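Local structure of serine-tRNA ligase (6BLJ) at residues 327-332 and 448-453; 391-396 and 405-410; 312-317 and 333-338. The protein probably attaches serine to its cognate tRNA in the cytosol as a class II aminoacyl-tRNA synthetase, here holding adenosine monophosphate in its active site. All coordinates share one frame; numbering follows the deposited sequence.

Interaction 1 (327-332 and 448-453); sequences IFRVHQ and TSRTLC. With AMP (adenosine monophosphate), chain D.
Arg450 runs its side chain across Phe328. CB passes near Phe328 O, and CG, anti to the backbone N (chi1 -172°), carries the chain over the phenylalanine ring, lying 3.6 Å from Phe328 CD2. The next carbon, CD, makes a CH-pi contact with the same ring face. A bend about the CG-CD bond (chi3 -65°) then brings the guanidinium flat on the ring: the planes are only 5° apart, and CZ sits 3.8 Å from the ring centroid in a cation-pi stack. In class II synthetases this is the place of the motif 3 arginine, at the start of its helix, while Phe328 belongs to the motif 2 loop. NE and NH2 both turn to Phe328 O, at 2.9 and 3.0 Å, gripping it side-on in the guanidinium plane and from one face of the carbonyl. NH1 passes AMP C2' on the guanidinium face opposite Phe328 and forms a salt bridge with Glu406. The preceding residue, Ser449, donates from OG to Ile327 O (2.8 Å). Further along, Val330 reads the adenine edge, its N giving a nearly straight bond to AMP N1 (3.0 Å) and its O accepting from AMP N6 (2.8 Å).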
loop_
_atom_site.group_PDB
_atom_site.type_symbol
_atom_site.label_atom_id
_atom_site.label_comp_id
_atom_site.label_asym_id
_atom_site.label_seq_id
_atom_site.Cartn_x
_atom_site.Cartn_y
_atom_site.Cartn_z
ATOM N N ILE A 327 -24.571 -0.174 5.897
ATOM C CA ILE A 327 -24.009 -0.853 4.731
ATOM C C ILE A 327 -24.095 0.018 3.468
ATOM O O ILE A 327 -24.077 -0.500 2.345
ATOM C CB ILE A 327 -24.666 -2.231 4.539
ATOM C CG1 ILE A 327 -26.149 -2.120 4.146
ATOM C CG2 ILE A 327 -24.534 -3.033 5.848
ATOM C CD1 ILE A 327 -26.800 -3.521 3.947
ATOM N N PHE A 328 -24.185 1.340 3.647
ATOM C CA PHE A 328 -24.157 2.278 2.519
ATOM C C PHE A 328 -22.782 2.313 1.849
ATOM O O PHE A 328 -22.680 2.343 0.616
ATOM C CB PHE A 328 -24.554 3.668 3.022
ATOM C CG PHE A 328 -24.515 4.743 1.981
ATOM C CD1 PHE A 328 -23.327 5.405 1.703
ATOM C CD2 PHE A 328 -25.674 5.137 1.322
ATOM C CE1 PHE A 328 -23.287 6.429 0.751
ATOM C CE2 PHE A 328 -25.644 6.170 0.376
ATOM C CZ PHE A 328 -24.454 6.808 0.088
ATOM N N ARG A 329 -21.717 2.357 2.642
ATOM C CA ARG A 329 -20.350 2.326 2.131
ATOM C C ARG A 329 -19.608 1.235 2.882
ATOM O O ARG A 329 -19.307 1.396 4.074
ATOM C CB ARG A 329 -19.653 3.679 2.316
ATOM C CG ARG A 329 -18.222 3.695 1.790
ATOM C CD ARG A 329 -17.521 5.016 2.107
ATOM N NE ARG A 329 -18.234 6.157 1.545
ATOM C CZ ARG A 329 -18.115 6.571 0.288
ATOM N NH1 ARG A 329 -17.288 5.946 -0.546
ATOM N NH2 ARG A 329 -18.816 7.617 -0.136
ATOM N N VAL A 330 -19.285 0.149 2.180
ATOM C CA VAL A 330 -18.671 -1.030 2.766
ATOM C C VAL A 330 -17.475 -1.437 1.905
ATOM O O VAL A 330 -17.216 -0.848 0.859
ATOM C CB VAL A 330 -19.681 -2.185 2.905
ATOM C CG1 VAL A 330 -20.702 -1.872 4.003
ATOM C CG2 VAL A 330 -20.406 -2.421 1.567
ATOM N N HIS A 331 -16.736 -2.453 2.370
ATOM C CA HIS A 331 -15.632 -3.032 1.611
ATOM C C HIS A 331 -16.069 -4.172 0.703
ATOM O O HIS A 331 -15.277 -4.586 -0.148
ATOM C CB HIS A 331 -14.535 -3.568 2.540
ATOM C CG HIS A 331 -13.946 -2.534 3.447
ATOM N ND1 HIS A 331 -13.265 -1.433 2.978
ATOM C CD2 HIS A 331 -13.910 -2.454 4.799
ATOM C CE1 HIS A 331 -12.843 -0.711 4.004
ATOM N NE2 HIS A 331 -13.230 -1.304 5.119
ATOM N N GLN A 332 -17.299 -4.671 0.865
ATOM C CA GLN A 332 -17.770 -5.877 0.188
ATOM C C GLN A 332 -19.250 -5.723 -0.137
ATOM O O GLN A 332 -20.069 -5.551 0.775
ATOM C CB GLN A 332 -17.534 -7.102 1.085
ATOM C CG GLN A 332 -18.090 -8.419 0.579
ATOM C CD GLN A 332 -18.042 -9.493 1.668
ATOM O OE1 GLN A 332 -17.026 -9.673 2.337
ATOM N NE2 GLN A 332 -19.153 -10.178 1.872
ATOM N N THR A 448 -26.197 -3.762 -4.418
ATOM C CA THR A 448 -27.404 -4.114 -3.676
ATOM C C THR A 448 -27.398 -3.620 -2.230
ATOM O O THR A 448 -28.464 -3.266 -1.724
ATOM C CB THR A 448 -27.663 -5.629 -3.746
ATOM O OG1 THR A 448 -26.552 -6.348 -3.186
ATOM C CG2 THR A 448 -27.885 -6.067 -5.210
ATOM N N SER A 449 -26.244 -3.552 -1.546
ATOM C CA SER A 449 -26.286 -3.099 -0.149
ATOM C C SER A 449 -26.745 -1.642 -0.046
ATOM O O SER A 449 -27.579 -1.306 0.807
ATOM C CB SER A 449 -24.931 -3.323 0.541
ATOM O OG SER A 449 -23.952 -2.326 0.248
ATOM N N ARG A 450 -26.259 -0.770 -0.939
ATOM C CA ARG A 450 -26.718 0.620 -0.926
ATOM C C ARG A 450 -28.152 0.754 -1.455
ATOM O O ARG A 450 -28.903 1.628 -0.998
ATOM C CB ARG A 450 -25.760 1.507 -1.730
ATOM C CG ARG A 450 -26.033 3.024 -1.618
ATOM C CD ARG A 450 -24.975 3.856 -2.337
ATOM N NE ARG A 450 -23.657 3.713 -1.710
ATOM C CZ ARG A 450 -22.599 4.446 -2.035
ATOM N NH1 ARG A 450 -22.710 5.394 -2.974
ATOM N NH2 ARG A 450 -21.444 4.263 -1.396
ATOM N N THR A 451 -28.541 -0.052 -2.453
ATOM C CA THR A 451 -29.936 -0.036 -2.898
ATOM C C THR A 451 -30.870 -0.528 -1.790
ATOM O O THR A 451 -31.966 0.018 -1.614
ATOM C CB THR A 451 -30.100 -0.858 -4.191
ATOM O OG1 THR A 451 -29.339 -0.255 -5.247
ATOM C CG2 THR A 451 -31.564 -0.947 -4.646
ATOM N N LEU A 452 -30.437 -1.526 -0.998
ATOM C CA LEU A 452 -31.228 -1.964 0.160
ATOM C C LEU A 452 -31.395 -0.846 1.187
ATOM O O LEU A 452 -32.476 -0.687 1.761
ATOM C CB LEU A 452 -30.594 -3.180 0.855
ATOM C CG LEU A 452 -30.635 -4.591 0.247
ATOM C CD1 LEU A 452 -29.882 -5.558 1.170
ATOM C CD2 LEU A 452 -32.084 -5.077 -0.000
ATOM N N CYS A 453 -30.331 -0.082 1.458
ATOM C CA CYS A 453 -30.473 1.101 2.316
ATOM C C CYS A 453 -31.550 2.051 1.793
ATOM O O CYS A 453 -32.340 2.607 2.565
ATOM C CB CYS A 453 -29.143 1.845 2.401
ATOM S SG CYS A 453 -27.853 0.920 3.262
HETATM P P AMP D . -18.358 3.467 -8.845
HETATM O O1P AMP D . -17.439 4.164 -7.841
HETATM O O2P AMP D . -17.857 2.285 -9.575
HETATM O O3P AMP D . -18.938 4.524 -9.773
HETATM O "O5'" AMP D . -19.594 2.950 -7.982
HETATM C "C5'" AMP D . -20.738 2.374 -8.598
HETATM C "C4'" AMP D . -21.847 2.179 -7.586
HETATM O "O4'" AMP D . -21.484 1.127 -6.654
HETATM C "C3'" AMP D . -22.136 3.374 -6.703
HETATM O "O3'" AMP D . -22.989 4.316 -7.326
HETATM C "C2'" AMP D . -22.736 2.744 -5.459
HETATM O "O2'" AMP D . -24.097 2.419 -5.687
HETATM C "C1'" AMP D . -21.939 1.446 -5.359
HETATM N N9 AMP D . -20.768 1.550 -4.454
HETATM C C8 AMP D . -19.562 2.133 -4.747
HETATM N N7 AMP D . -18.691 2.082 -3.765
HETATM C C5 AMP D . -19.369 1.416 -2.756
HETATM C C6 AMP D . -18.999 1.040 -1.449
HETATM N N6 AMP D . -17.778 1.248 -0.925
HETATM N N1 AMP D . -19.924 0.418 -0.689
HETATM C C2 AMP D . -21.127 0.163 -1.217
HETATM N N3 AMP D . -21.582 0.443 -2.442
HETATM C C4 AMP D . -20.655 1.083 -3.166
#

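Interaction 2 (391-396 and 405-410). With AMP (adenosine monophosphate), chain D.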
loop_
_atom_site.group_PDB
_atom_site.type_symbol
_atom_site.label_atom_id
_atom_site.label_comp_id
_atom_site.label_asym_id
_atom_site.label_seq_id
_atom_site.Cartn_x
_atom_site.Cartn_y
_atom_site.Cartn_z
ATOM N N LEU A 391 -26.928 8.511 -11.279
ATOM C CA LEU A 391 -28.272 8.530 -10.711
ATOM C C LEU A 391 -28.120 8.650 -9.206
ATOM O O LEU A 391 -27.482 7.795 -8.578
ATOM C CB LEU A 391 -29.070 7.267 -11.037
ATOM C CG LEU A 391 -29.477 6.912 -12.458
ATOM C CD1 LEU A 391 -30.493 5.770 -12.421
ATOM C CD2 LEU A 391 -30.064 8.119 -13.128
ATOM N N GLU A 392 -28.673 9.719 -8.635
ATOM C CA GLU A 392 -28.662 9.948 -7.196
ATOM C C GLU A 392 -30.076 9.731 -6.678
ATOM O O GLU A 392 -31.012 10.394 -7.136
ATOM C CB GLU A 392 -28.168 11.359 -6.859
ATOM C CG GLU A 392 -26.715 11.649 -7.313
ATOM C CD GLU A 392 -26.254 13.051 -6.932
ATOM O OE1 GLU A 392 -27.110 13.921 -6.617
ATOM O OE2 GLU A 392 -25.042 13.298 -6.992
ATOM N N ALA A 393 -30.231 8.808 -5.734
ATOM C CA ALA A 393 -31.542 8.460 -5.208
ATOM C C ALA A 393 -31.840 9.228 -3.926
ATOM O O ALA A 393 -30.941 9.698 -3.227
ATOM C CB ALA A 393 -31.642 6.959 -4.940
ATOM N N TRP A 394 -33.133 9.334 -3.636
ATOM C CA TRP A 394 -33.654 10.006 -2.449
ATOM C C TRP A 394 -33.525 9.123 -1.208
ATOM O O TRP A 394 -34.001 7.982 -1.194
ATOM C CB TRP A 394 -35.126 10.352 -2.714
ATOM C CG TRP A 394 -35.902 10.992 -1.619
ATOM C CD1 TRP A 394 -36.937 10.432 -0.908
ATOM C CD2 TRP A 394 -35.753 12.328 -1.123
ATOM N NE1 TRP A 394 -37.430 11.341 0.005
ATOM C CE2 TRP A 394 -36.717 12.508 -0.103
ATOM C CE3 TRP A 394 -34.889 13.389 -1.431
ATOM C CZ2 TRP A 394 -36.849 13.709 0.598
ATOM C CZ3 TRP A 394 -35.020 14.582 -0.729
ATOM C CH2 TRP A 394 -35.997 14.729 0.275
ATOM N N PHE A 395 -32.917 9.666 -0.152
ATOM C CA PHE A 395 -32.786 9.000 1.142
ATOM C C PHE A 395 -33.521 9.829 2.191
ATOM O O PHE A 395 -32.937 10.751 2.783
ATOM C CB PHE A 395 -31.311 8.817 1.528
ATOM C CG PHE A 395 -30.609 7.701 0.792
ATOM C CD1 PHE A 395 -30.133 7.889 -0.497
ATOM C CD2 PHE A 395 -30.419 6.462 1.396
ATOM C CE1 PHE A 395 -29.480 6.868 -1.167
ATOM C CE2 PHE A 395 -29.758 5.430 0.732
ATOM C CZ PHE A 395 -29.287 5.635 -0.555
ATOM N N PRO A 396 -34.809 9.554 2.446
ATOM C CA PRO A 396 -35.593 10.433 3.344
ATOM C C PRO A 396 -35.137 10.411 4.798
ATOM O O PRO A 396 -35.553 11.285 5.577
ATOM C CB PRO A 396 -37.034 9.894 3.216
ATOM C CG PRO A 396 -36.866 8.447 2.792
ATOM C CD PRO A 396 -35.605 8.426 1.917
ATOM N N ARG A 405 -28.136 10.769 -2.824
ATOM C CA ARG A 405 -26.841 10.102 -2.856
ATOM C C ARG A 405 -26.752 9.181 -4.063
ATOM O O ARG A 405 -27.739 8.538 -4.444
ATOM C CB ARG A 405 -26.591 9.294 -1.572
ATOM C CG ARG A 405 -26.613 10.127 -0.280
ATOM C CD ARG A 405 -25.506 11.179 -0.215
ATOM N NE ARG A 405 -24.153 10.610 -0.275
ATOM C CZ ARG A 405 -23.471 10.119 0.764
ATOM N NH1 ARG A 405 -23.992 10.095 1.991
ATOM N NH2 ARG A 405 -22.251 9.644 0.572
ATOM N N GLU A 406 -25.544 9.093 -4.623
ATOM C CA GLU A 406 -25.326 8.305 -5.826
ATOM C C GLU A 406 -25.608 6.822 -5.582
ATOM O O GLU A 406 -25.171 6.234 -4.586
ATOM C CB GLU A 406 -23.889 8.513 -6.334
ATOM C CG GLU A 406 -22.786 7.879 -5.504
ATOM C CD GLU A 406 -22.430 8.650 -4.237
ATOM O OE1 GLU A 406 -23.085 9.674 -3.938
ATOM O OE2 GLU A 406 -21.483 8.220 -3.533
ATOM N N LEU A 407 -26.375 6.229 -6.497
ATOM C CA LEU A 407 -26.612 4.791 -6.581
ATOM C C LEU A 407 -26.024 4.178 -7.844
ATOM O O LEU A 407 -25.780 2.962 -7.873
ATOM C CB LEU A 407 -28.122 4.476 -6.597
ATOM C CG LEU A 407 -28.937 4.508 -5.314
ATOM C CD1 LEU A 407 -30.302 3.841 -5.534
ATOM C CD2 LEU A 407 -28.158 3.801 -4.250
ATOM N N VAL A 408 -25.843 4.986 -8.887
ATOM C CA VAL A 408 -25.480 4.543 -10.232
ATOM C C VAL A 408 -24.491 5.538 -10.815
ATOM O O VAL A 408 -24.654 6.751 -10.656
ATOM C CB VAL A 408 -26.723 4.437 -11.141
ATOM C CG1 VAL A 408 -26.318 4.358 -12.625
ATOM C CG2 VAL A 408 -27.580 3.239 -10.746
ATOM N N SER A 409 -23.456 5.027 -11.478
ATOM C CA SER A 409 -22.631 5.821 -12.373
ATOM C C SER A 409 -22.619 5.159 -13.749
ATOM O O SER A 409 -22.569 3.925 -13.863
ATOM C CB SER A 409 -21.208 5.964 -11.818
ATOM O OG SER A 409 -20.605 4.692 -11.756
ATOM N N CYS A 410 -22.668 5.989 -14.789
ATOM C CA CYS A 410 -22.759 5.546 -16.179
ATOM C C CYS A 410 -21.767 6.371 -16.985
ATOM O O CYS A 410 -21.855 7.602 -16.980
ATOM C CB CYS A 410 -24.191 5.733 -16.703
ATOM S SG CYS A 410 -24.479 5.407 -18.466
HETATM P P AMP D . -18.358 3.467 -8.845
HETATM O O1P AMP D . -17.439 4.164 -7.841
HETATM O O2P AMP D . -17.857 2.285 -9.575
HETATM O O3P AMP D . -18.938 4.524 -9.773
HETATM O "O5'" AMP D . -19.594 2.950 -7.982
HETATM C "C5'" AMP D . -20.738 2.374 -8.598
HETATM C "C4'" AMP D . -21.847 2.179 -7.586
HETATM O "O4'" AMP D . -21.484 1.127 -6.654
HETATM C "C3'" AMP D . -22.136 3.374 -6.703
HETATM O "O3'" AMP D . -22.989 4.316 -7.326
HETATM C "C2'" AMP D . -22.736 2.744 -5.459
HETATM O "O2'" AMP D . -24.097 2.419 -5.687
HETATM C "C1'" AMP D . -21.939 1.446 -5.359
HETATM N N9 AMP D . -20.768 1.550 -4.454
HETATM C C8 AMP D . -19.562 2.133 -4.747
HETATM N N7 AMP D . -18.691 2.082 -3.765
HETATM C C5 AMP D . -19.369 1.416 -2.756
HETATM C C6 AMP D . -18.999 1.040 -1.449
HETATM N N6 AMP D . -17.778 1.248 -0.925
HETATM N N1 AMP D . -19.924 0.418 -0.689
HETATM C C2 AMP D . -21.127 0.163 -1.217
HETATM N N3 AMP D . -21.582 0.443 -2.442
HETATM C C4 AMP D . -20.655 1.083 -3.166
#
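Leu391 O is gripped by two consecutive backbone amides of the facing strand. Leu407 N approaches almost head-on at 2.8 Å, with an N-H...O angle of 173°, whereas Val408 N, at a longer 3.3 Å, meets a lone pair of Leu391 O in the carbonyl plane. In return Leu391 N donates to Val408 O, and Ala393 exchanges both of its backbone bonds with Arg405, so the ladder is regular again one step along. The extra residue leaves Leu407 leaning over Ala393: Leu407 CD1 presses on Ala393 CB at 3.4 Å, tighter than usual. Phe395 closes this end of the contact with CG anti to its carbonyl carbon (chi1 -76°), where its ring brings CE1 to 3.8 Å from Arg405 CB and turns an edge to Leu407 CD2. The guanidinium of Arg405 runs on to a salt bridge with Asp323, and Glu392 pairs with Arg372. Within the bulge, Leu407 O accepts from AMP O2' at 2.8 Å, and just past it Ser409 OG gives a short 2.6 Å bond to AMP O3P. The arrangement is a classic beta bulge in an antiparallel hairpin, set in the active-site sheet of a class II synthetase catalytic domain.

Interaction 3 (312-317 and 333-338); sequences CFRKEV and FEKIEQ. With AMP (adenosine monophosphate), chain D.
Cys312 and Phe333 pair where the two antiparallel strands of class II motif 2 come together, next to the loop that joins them. The backbone bonds come first. Cys312 N donates to Phe333 O at 2.7 Å and Phe333 N returns a bond to Cys312 O at 3.1 Å, which makes this a hydrogen-bonded antiparallel pair with both side chains on the same face of the sheet.

The apolar contacts centre on the Phe333 ring. With CG placed between the backbone N and the carbonyl carbon (chi1 60°), the ring lies over Cys312 across the strand pair. Cys312 CB sits over one face, 4.0 Å from the centroid, in a CH-pi contact, and the sulfur sits further out at an oblique angle. AMP occupies the opposite face, its adenine coming as close as 3.5 Å between AMP C4 and Phe333 CZ, so the ring forms a floor for the base. Cys312 SG also rests on Lys335 CB, at 3.8 Å.

The polar contacts hold the two ends of the nucleotide. Arg314, extended from CG to NE, passes the edge of the Phe333 ring and ends with its guanidinium plane pointing at the phosphate; NH1 and NH2 give nearly straight bonds to AMP O1P and O2P respectively, consistent with the motif 2 arginine that binds the alpha-phosphate in class II enzymes. Its NE is bonded to Ala282 O, which would fix the rotation of the group. At the other end, Glu316 OE2 accepts from AMP N6 at 3.0 Å, while its OE1 pairs with Arg329. Lys335 brings CD to 3.8 Å from AMP O4'. Its NZ is bonded to Thr283 OG1 and forms a salt bridge with Glu337 OE1 at 2.9 Å, reaching that oxygen from well above the carboxylate plane (65° out of it).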
loop_
_atom_site.group_PDB
_atom_site.type_symbol
_atom_site.label_atom_id
_atom_site.label_comp_id
_atom_site.label_asym_id
_atom_site.label_seq_id
_atom_site.Cartn_x
_atom_site.Cartn_y
_atom_site.Cartn_z
ATOM N N CYS A 312 -17.910 -7.257 -5.180
ATOM C CA CYS A 312 -16.956 -6.181 -5.397
ATOM C C CYS A 312 -16.284 -5.842 -4.078
ATOM O O CYS A 312 -16.939 -5.815 -3.031
ATOM C CB CYS A 312 -17.648 -4.922 -5.931
ATOM S SG CYS A 312 -18.618 -5.220 -7.436
ATOM N N PHE A 313 -14.992 -5.534 -4.139
ATOM C CA PHE A 313 -14.196 -5.282 -2.941
ATOM C C PHE A 313 -13.464 -3.957 -3.079
ATOM O O PHE A 313 -12.780 -3.723 -4.085
ATOM C CB PHE A 313 -13.190 -6.407 -2.696
ATOM C CG PHE A 313 -13.814 -7.789 -2.618
ATOM C CD1 PHE A 313 -14.168 -8.343 -1.392
ATOM C CD2 PHE A 313 -14.034 -8.533 -3.772
ATOM C CE1 PHE A 313 -14.723 -9.631 -1.321
ATOM C CE2 PHE A 313 -14.600 -9.812 -3.710
ATOM C CZ PHE A 313 -14.936 -10.356 -2.487
ATOM N N ARG A 314 -13.586 -3.093 -2.069
ATOM C CA ARG A 314 -12.986 -1.768 -2.145
ATOM C C ARG A 314 -12.403 -1.376 -0.798
ATOM O O ARG A 314 -13.105 -1.395 0.216
ATOM C CB ARG A 314 -14.016 -0.738 -2.607
ATOM C CG ARG A 314 -14.544 -1.062 -3.994
ATOM C CD ARG A 314 -15.290 0.075 -4.563
ATOM N NE ARG A 314 -15.843 -0.267 -5.858
ATOM C CZ ARG A 314 -16.320 0.637 -6.698
ATOM N NH1 ARG A 314 -16.287 1.931 -6.359
ATOM N NH2 ARG A 314 -16.834 0.245 -7.856
ATOM N N LYS A 315 -11.124 -0.987 -0.800
ATOM C CA LYS A 315 -10.453 -0.647 0.445
ATOM C C LYS A 315 -10.987 0.664 1.036
ATOM O O LYS A 315 -10.955 0.839 2.255
ATOM C CB LYS A 315 -8.942 -0.552 0.223
ATOM C CG LYS A 315 -8.280 -1.878 -0.184
ATOM C CD LYS A 315 -6.762 -1.790 -0.035
ATOM C CE LYS A 315 -6.213 -0.659 -0.897
ATOM N NZ LYS A 315 -4.747 -0.774 -1.063
ATOM N N GLU A 316 -11.486 1.577 0.201
ATOM C CA GLU A 316 -12.046 2.856 0.676
ATOM C C GLU A 316 -11.052 3.614 1.560
ATOM O O GLU A 316 -11.427 4.258 2.546
ATOM C CB GLU A 316 -13.367 2.638 1.428
ATOM C CG GLU A 316 -14.469 2.012 0.567
ATOM C CD GLU A 316 -14.894 2.937 -0.545
ATOM O OE1 GLU A 316 -14.953 4.154 -0.274
ATOM O OE2 GLU A 316 -15.164 2.454 -1.674
ATOM N N VAL A 317 -9.772 3.549 1.201
ATOM C CA VAL A 317 -8.751 4.198 2.025
ATOM C C VAL A 317 -8.990 5.703 2.106
ATOM O O VAL A 317 -8.789 6.316 3.161
ATOM C CB VAL A 317 -7.340 3.865 1.504
ATOM C CG1 VAL A 317 -6.288 4.726 2.224
ATOM C CG2 VAL A 317 -7.046 2.412 1.782
ATOM N N PHE A 333 -19.595 -5.804 -1.422
ATOM C CA PHE A 333 -20.992 -5.692 -1.833
ATOM C C PHE A 333 -21.172 -6.350 -3.200
ATOM O O PHE A 333 -20.222 -6.470 -3.986
ATOM C CB PHE A 333 -21.436 -4.215 -1.861
ATOM C CG PHE A 333 -20.624 -3.347 -2.809
ATOM C CD1 PHE A 333 -19.423 -2.790 -2.401
ATOM C CD2 PHE A 333 -21.066 -3.093 -4.101
ATOM C CE1 PHE A 333 -18.668 -1.975 -3.261
ATOM C CE2 PHE A 333 -20.316 -2.293 -4.969
ATOM C CZ PHE A 333 -19.108 -1.730 -4.535
ATOM N N GLU A 334 -22.404 -6.788 -3.478
ATOM C CA GLU A 334 -22.719 -7.332 -4.797
ATOM C C GLU A 334 -23.224 -6.232 -5.709
ATOM O O GLU A 334 -23.885 -5.286 -5.265
ATOM C CB GLU A 334 -23.767 -8.456 -4.732
ATOM C CG GLU A 334 -23.209 -9.775 -4.223
ATOM C CD GLU A 334 -22.891 -9.744 -2.723
ATOM O OE1 GLU A 334 -23.789 -9.366 -1.926
ATOM O OE2 GLU A 334 -21.760 -10.113 -2.344
ATOM N N LYS A 335 -22.897 -6.351 -6.997
ATOM C CA LYS A 335 -23.300 -5.329 -7.951
ATOM C C LYS A 335 -23.618 -5.967 -9.301
ATOM O O LYS A 335 -22.854 -6.800 -9.807
ATOM C CB LYS A 335 -22.218 -4.239 -8.100
ATOM C CG LYS A 335 -22.620 -3.127 -9.102
ATOM C CD LYS A 335 -21.712 -1.887 -9.031
ATOM C CE LYS A 335 -20.236 -2.166 -9.350
ATOM N NZ LYS A 335 -20.035 -2.889 -10.641
ATOM N N ILE A 336 -24.753 -5.579 -9.868
ATOM C CA ILE A 336 -25.124 -5.948 -11.231
ATOM C C ILE A 336 -24.778 -4.771 -12.127
ATOM O O ILE A 336 -25.217 -3.637 -11.871
ATOM C CB ILE A 336 -26.618 -6.292 -11.339
ATOM C CG1 ILE A 336 -27.018 -7.329 -10.276
ATOM C CG2 ILE A 336 -26.961 -6.728 -12.775
ATOM C CD1 ILE A 336 -26.258 -8.622 -10.323
ATOM N N GLU A 337 -23.995 -5.037 -13.166
ATOM C CA GLU A 337 -23.338 -4.022 -13.978
ATOM C C GLU A 337 -23.743 -4.172 -15.443
ATOM O O GLU A 337 -23.831 -5.294 -15.962
ATOM C CB GLU A 337 -21.800 -4.150 -13.821
ATOM C CG GLU A 337 -20.973 -3.125 -14.594
ATOM C CD GLU A 337 -20.900 -1.777 -13.884
ATOM O OE1 GLU A 337 -21.490 -1.630 -12.786
ATOM O OE2 GLU A 337 -20.235 -0.865 -14.419
ATOM N N GLN A 338 -24.040 -3.043 -16.096
ATOM C CA GLN A 338 -24.163 -2.995 -17.551
ATOM C C GLN A 338 -22.794 -2.719 -18.158
ATOM O O GLN A 338 -22.100 -1.795 -17.724
ATOM C CB GLN A 338 -25.125 -1.902 -18.015
ATOM C CG GLN A 338 -26.550 -1.965 -17.494
ATOM C CD GLN A 338 -27.358 -0.759 -17.982
ATOM O OE1 GLN A 338 -27.754 -0.705 -19.132
ATOM N NE2 GLN A 338 -27.586 0.211 -17.103
HETATM P P AMP D . -18.358 3.467 -8.845
HETATM O O1P AMP D . -17.439 4.164 -7.841
HETATM O O2P AMP D . -17.857 2.285 -9.575
HETATM O O3P AMP D . -18.938 4.524 -9.773
HETATM O "O5'" AMP D . -19.594 2.950 -7.982
HETATM C "C5'" AMP D . -20.738 2.374 -8.598
HETATM C "C4'" AMP D . -21.847 2.179 -7.586
HETATM O "O4'" AMP D . -21.484 1.127 -6.654
HETATM C "C3'" AMP D . -22.136 3.374 -6.703
HETATM O "O3'" AMP D . -22.989 4.316 -7.326
HETATM C "C2'" AMP D . -22.736 2.744 -5.459
HETATM O "O2'" AMP D . -24.097 2.419 -5.687
HETATM C "C1'" AMP D . -21.939 1.446 -5.359
HETATM N N9 AMP D . -20.768 1.550 -4.454
HETATM C C8 AMP D . -19.562 2.133 -4.747
HETATM N N7 AMP D . -18.691 2.082 -3.765
HETATM C C5 AMP D . -19.369 1.416 -2.756
HETATM C C6 AMP D . -18.999 1.040 -1.449
HETATM N N6 AMP D . -17.778 1.248 -0.925
HETATM N N1 AMP D . -19.924 0.418 -0.689
HETATM C C2 AMP D . -21.127 0.163 -1.217
HETATM N N3 AMP D . -21.582 0.443 -2.442
HETATM C C4 AMP D . -20.655 1.083 -3.166
#

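In the fold
Three contacts converge on one nucleotide; along the chain interactions 1 and 3 interleave. Their centres are about 9 Å apart and they share motif 2: its loop supplies 327-332, the end of its first strand and the start of its loop supply 312-317, and its second strand supplies 333-338. They are tied by Thr448 N to Glu334 O (2.9 Å) and, probably, His331 ND1 to Arg314 O (2.8 Å). Interaction 2, centred about 12 Å from interaction 1, meets it through a salt bridge between Arg450 NH1 and Glu406 OE2 (3.1 Å in one modelled conformer of Glu406). Interactions 2 and 3 do not touch, their nearest atoms lying about 5 Å apart, yet they reach the same sheet and both bind AMP.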